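Local structure of glutaredoxin-like protein NrdH (Escherichia coli, 1H75) at residues Y6-C11 against N32-P37; Q46-L51 against D58-G63. The protein probably carries electrons to the NrdEF ribonucleotide reductase system, using a redox-active disulfide in a glutaredoxin-family fold. All coordinates share one frame; numbering follows the deposited sequence.

Contact 1: Y6-C11 against N32-P37; sequences YTRNDC and NVDRVP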
# COMPACT_ATOMS: atom_id res chain seq x y z
N TYR A 6 3.36 1.20 1.01
CA TYR A 6 4.26 2.29 1.43
C TYR A 6 3.48 3.00 2.51
O TYR A 6 2.37 3.50 2.29
CB TYR A 6 4.58 3.21 0.24
CG TYR A 6 5.46 2.47 -0.77
CD1 TYR A 6 4.89 1.76 -1.83
CD2 TYR A 6 6.85 2.42 -0.60
CE1 TYR A 6 5.70 1.02 -2.71
CE2 TYR A 6 7.65 1.69 -1.47
CZ TYR A 6 7.07 0.99 -2.52
OH TYR A 6 7.88 0.26 -3.35
N THR A 7 4.10 3.11 3.69
CA THR A 7 3.38 3.61 4.84
C THR A 7 4.08 4.66 5.72
O THR A 7 5.23 5.02 5.49
CB THR A 7 3.01 2.38 5.70
OG1 THR A 7 2.08 2.73 6.72
CG2 THR A 7 4.29 1.77 6.33
N ARG A 8 3.36 5.11 6.74
CA ARG A 8 3.84 6.10 7.71
C ARG A 8 3.18 5.80 9.06
O ARG A 8 2.05 5.32 9.10
CB ARG A 8 3.46 7.51 7.22
CG ARG A 8 3.44 8.59 8.29
CD ARG A 8 3.31 9.95 7.66
NE ARG A 8 4.46 10.29 6.83
CZ ARG A 8 4.44 11.24 5.89
NH1 ARG A 8 3.33 11.92 5.66
NH2 ARG A 8 5.53 11.50 5.19
N ASN A 9 3.88 6.07 10.17
CA ASN A 9 3.29 5.83 11.49
C ASN A 9 2.25 6.92 11.73
O ASN A 9 2.31 7.98 11.13
CB ASN A 9 4.37 5.87 12.58
CG ASN A 9 5.37 4.72 12.46
OD1 ASN A 9 5.01 3.55 12.59
ND2 ASN A 9 6.64 5.05 12.20
N ASP A 10 1.28 6.64 12.59
CA ASP A 10 0.24 7.63 12.90
C ASP A 10 -0.63 7.93 11.68
O ASP A 10 -1.28 8.98 11.61
CB ASP A 10 0.88 8.92 13.42
CG ASP A 10 -0.15 9.94 13.85
OD1 ASP A 10 -0.81 9.71 14.89
OD2 ASP A 10 -0.31 10.97 13.16
N CYS A 11 -0.64 7.01 10.73
CA CYS A 11 -1.42 7.17 9.50
C CYS A 11 -2.59 6.18 9.61
O CYS A 11 -2.41 4.96 9.52
CB CYS A 11 -0.52 6.88 8.28
SG CYS A 11 -1.39 6.59 6.69
N ASN A 32 8.31 1.90 5.22
CA ASN A 32 8.03 3.17 5.86
C ASN A 32 8.72 4.28 5.06
O ASN A 32 9.95 4.33 5.02
CB ASN A 32 8.60 3.16 7.28
CG ASN A 32 8.20 4.37 8.08
OD1 ASN A 32 7.55 4.25 9.12
ND2 ASN A 32 8.58 5.56 7.60
N VAL A 33 7.94 5.17 4.44
CA VAL A 33 8.48 6.24 3.60
C VAL A 33 9.28 7.31 4.35
O VAL A 33 10.04 8.07 3.72
CB VAL A 33 7.37 6.92 2.75
CG1 VAL A 33 6.70 5.88 1.85
CG2 VAL A 33 6.34 7.58 3.64
N ASP A 34 9.11 7.39 5.66
CA ASP A 34 9.87 8.36 6.44
C ASP A 34 11.27 7.80 6.73
O ASP A 34 12.25 8.55 6.80
CB ASP A 34 9.11 8.69 7.73
CG ASP A 34 7.85 9.51 7.46
OD1 ASP A 34 6.88 9.36 8.21
OD2 ASP A 34 7.85 10.32 6.51
N ARG A 35 11.36 6.48 6.90
CA ARG A 35 12.64 5.80 7.16
C ARG A 35 13.40 5.53 5.86
O ARG A 35 14.61 5.30 5.88
CB ARG A 35 12.42 4.45 7.87
CG ARG A 35 11.82 4.55 9.25
CD ARG A 35 11.70 3.18 9.89
NE ARG A 35 13.00 2.55 10.12
CZ ARG A 35 13.29 1.85 11.21
NH1 ARG A 35 12.37 1.70 12.16
NH2 ARG A 35 14.49 1.30 11.36
N VAL A 36 12.68 5.56 4.74
CA VAL A 36 13.27 5.28 3.43
C VAL A 36 12.89 6.41 2.45
O VAL A 36 12.00 6.25 1.60
CB VAL A 36 12.76 3.91 2.88
CG1 VAL A 36 13.55 3.50 1.65
CG2 VAL A 36 12.89 2.84 3.95
N PRO A 37 13.58 7.56 2.54
CA PRO A 37 13.30 8.70 1.67
C PRO A 37 13.41 8.41 0.18
O PRO A 37 12.79 9.10 -0.63
CB PRO A 37 14.33 9.75 2.12
CG PRO A 37 14.50 9.44 3.57
CD PRO A 37 14.51 7.92 3.62
O HOH W 1 6.52 7.52 10.16

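Contact 2: Q46-L51 against D58-G63; sequences QGFRQL and DLSWSG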
# COMPACT_ATOMS: atom_id res chain seq x y z
N GLN A 46 5.94 9.72 -9.12
CA GLN A 46 4.85 9.00 -9.79
C GLN A 46 3.52 9.70 -9.53
O GLN A 46 2.45 9.20 -9.90
CB GLN A 46 4.78 7.55 -9.31
CG GLN A 46 6.01 6.72 -9.66
CD GLN A 46 6.31 6.70 -11.16
OE1 GLN A 46 7.41 7.09 -11.59
NE2 GLN A 46 5.35 6.25 -11.95
N GLY A 47 3.60 10.83 -8.85
CA GLY A 47 2.42 11.65 -8.61
C GLY A 47 1.56 11.41 -7.39
O GLY A 47 0.55 12.08 -7.22
N PHE A 48 1.95 10.49 -6.52
CA PHE A 48 1.15 10.22 -5.35
C PHE A 48 1.22 11.40 -4.39
O PHE A 48 2.28 12.04 -4.24
CB PHE A 48 1.65 8.95 -4.67
CG PHE A 48 1.41 7.73 -5.49
CD1 PHE A 48 2.47 7.09 -6.14
CD2 PHE A 48 0.12 7.24 -5.62
CE1 PHE A 48 2.23 5.97 -6.91
CE2 PHE A 48 -0.12 6.12 -6.39
CZ PHE A 48 0.93 5.48 -7.03
N ARG A 49 0.09 11.67 -3.74
CA ARG A 49 0.01 12.81 -2.82
C ARG A 49 -0.53 12.45 -1.44
O ARG A 49 -0.71 13.31 -0.58
CB ARG A 49 -0.85 13.92 -3.44
CG ARG A 49 -0.45 14.29 -4.86
CD ARG A 49 -0.64 15.78 -5.20
NE ARG A 49 -1.91 16.36 -4.78
CZ ARG A 49 -2.25 17.63 -5.00
NH1 ARG A 49 -1.42 18.43 -5.65
NH2 ARG A 49 -3.42 18.10 -4.58
N GLN A 50 -0.81 11.17 -1.22
CA GLN A 50 -1.33 10.74 0.08
C GLN A 50 -0.86 9.33 0.36
O GLN A 50 -0.45 8.61 -0.55
CB GLN A 50 -2.85 10.78 0.09
CG GLN A 50 -3.48 9.80 -0.87
CD GLN A 50 -5.00 9.70 -0.72
OE1 GLN A 50 -5.66 9.01 -1.49
NE2 GLN A 50 -5.56 10.39 0.28
N LEU A 51 -0.92 8.94 1.63
CA LEU A 51 -0.53 7.60 2.03
C LEU A 51 -1.74 6.84 2.54
O LEU A 51 -2.75 7.43 2.93
CB LEU A 51 0.53 7.64 3.12
CG LEU A 51 1.87 8.25 2.71
CD1 LEU A 51 2.71 8.54 3.95
CD2 LEU A 51 2.58 7.29 1.79
N ASP A 58 0.21 -4.73 -11.65
CA ASP A 58 -0.09 -3.55 -12.48
C ASP A 58 -0.89 -2.49 -11.73
O ASP A 58 -1.11 -1.41 -12.27
CB ASP A 58 -0.94 -3.91 -13.70
CG ASP A 58 -0.23 -4.81 -14.70
OD1 ASP A 58 1.02 -4.89 -14.69
OD2 ASP A 58 -0.96 -5.41 -15.50
N LEU A 59 -1.36 -2.81 -10.53
CA LEU A 59 -2.17 -1.88 -9.76
C LEU A 59 -1.33 -0.99 -8.85
O LEU A 59 -0.33 -1.42 -8.29
CB LEU A 59 -3.17 -2.66 -8.90
CG LEU A 59 -4.03 -3.65 -9.67
CD1 LEU A 59 -5.03 -4.31 -8.74
CD2 LEU A 59 -4.78 -2.95 -10.79
N SER A 60 -1.76 0.26 -8.70
CA SER A 60 -1.05 1.21 -7.85
C SER A 60 -2.04 2.28 -7.44
O SER A 60 -2.60 2.97 -8.30
CB SER A 60 0.13 1.84 -8.59
OG SER A 60 -0.31 2.68 -9.65
N TRP A 61 -2.27 2.42 -6.14
CA TRP A 61 -3.23 3.40 -5.68
C TRP A 61 -2.80 3.97 -4.35
O TRP A 61 -1.91 3.44 -3.68
CB TRP A 61 -4.62 2.76 -5.53
CG TRP A 61 -4.75 1.76 -4.43
CD1 TRP A 61 -5.04 2.00 -3.12
CD2 TRP A 61 -4.63 0.34 -4.55
NE1 TRP A 61 -5.10 0.82 -2.41
CE2 TRP A 61 -4.85 -0.22 -3.28
CE3 TRP A 61 -4.35 -0.52 -5.63
CZ2 TRP A 61 -4.81 -1.60 -3.04
CZ3 TRP A 61 -4.31 -1.90 -5.40
CH2 TRP A 61 -4.54 -2.43 -4.11
N SER A 62 -3.48 5.05 -3.96
CA SER A 62 -3.18 5.70 -2.69
C SER A 62 -4.43 5.84 -1.82
O SER A 62 -5.54 5.78 -2.34
CB SER A 62 -2.58 7.09 -2.93
OG SER A 62 -3.45 7.95 -3.66
N GLY A 63 -4.23 6.03 -0.52
CA GLY A 63 -5.34 6.16 0.41
C GLY A 63 -5.91 4.79 0.75
O GLY A 63 -5.43 3.79 0.22

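Contact 1: Y6-C11 against N32-P37
R8 and D34 are brought together by three torsions. CG of R8 lies anti to its backbone N (chi1 159°), and the chain then bends at chi3 (-64°), which sets NE beside the acid; D34 holds its own CG next to its backbone N (chi1 -71°). The two side chains cross at about a right angle, yet guanidinium and carboxylate end up nearly coplanar. The arginine grips side-on: NE donates to D34 OD1 at 2.9 Å, and NH2 of R8 reaches D34 OD2 at 2.9 Å, each oxygen being met on its syn side. D34 OD1 has a second partner, a water that donates to it at 2.7 Å. The same water accepts a hydrogen from the backbone N of N9 at 3.0 Å, and a weak one from N9 ND2.

Beneath this charged layer the backbones pair. T7 and N32 form a parallel bridge, where strands 3-7 and 29-32 run side by side in a beta-alpha-beta crossover through helix 12-23. V33 N donates to T7 O at 2.9 Å, and N32 CA adds a CA-H...O contact to the same T7 O at 3.4 Å. On one face of the sheet CG2 of T7 lies 4.0 Å from N32 CA. Apolar packing flanks the bridge where Y6 CB meets V33 CG1 at 3.8 Å; both residues also pack on L43 of helix 37-45.

Past R8 the chain makes a type II turn to C11, the N-cap of helix 12-23 and half of the C11-C14 disulfide. The coplanar two-bond grip should restrain rotation of the exposed arginine, and it probably balances the two charges locally, while the water carries the tie on to the backbone of the turn leading into the redox site.

Contact 2: Q46-L51 against D58-G63
The ring of F48 meets strand 59-62 through CZ, CE2 and CD2. S60 OG stands at the ring edge, near its plane, 4.0 Å from F48 CZ. Farther round, F48 CE2 is 4.0 Å from W61 C, and F48 CD2 is 3.8 Å from S62 CB; both approach obliquely. The ring therefore lies against the strand over three consecutive residues, with CG beside its own backbone N (chi1 -68°) and the side chain also touching V53. W61, whose CB points away from segment 46-51, has L59 CB and G63 O in the plane of its indole at the edge, and its side chain packs on M68 and I69 of helix 66-69. An alanine in place of F48 would probably open a gap beside S60 and S62, leaving their CB atoms and the W61 backbone without the ring that lies against them.

Segment 46-51 is the connection from helix 37-45 to strand 53-56 in this thioredoxin-type fold. Helix 37-45 ends in a Schellman motif with G47 at positive phi, and the chain then runs on to P52, which probably corresponds to the family's cis-proline and is backbone-paired with G63. Strand 59-62 is the outermost strand on that side of the sheet, next to strand 53-56 and antiparallel to it.

Nearer P52 the contact passes to Q50 and S62. Q50 CG sits between its backbone N and carbonyl carbon (chi1 65°), and from there the chain extends straight. Its CG touches S62 OG at 3.3 Å, while Q50 CD lies 3.7 Å from G63 CA. S62 CB is also 3.5 Å from Q50 O, and L51 O comes within 3.8 Å of G63 CA.

Both contacts are partly buried and reach the same sheet, but at different strands: contact 1 joins strand 3-7 to the end of outer strand 29-32, whereas contact 2 sets a loop against the other outer strand, 59-62. Contact 1, farther from the middle of the chain, mixes buried T7 and V33 with an exposed, charged and hydrated layer. Contact 2 joins buried G63 and the backbone of buried W61 to exposed Q50 and S60, by aromatic and aliphatic packing with no salt bridge. L51 connects them: its CD1 lies 3.5 Å from R8 CB and 3.8 Å from V33 CG2, while L51 O lies 4.1 Å from C11 SG of the disulfide. Helix 37-45 leads from segment 32-37 into segment 46-51.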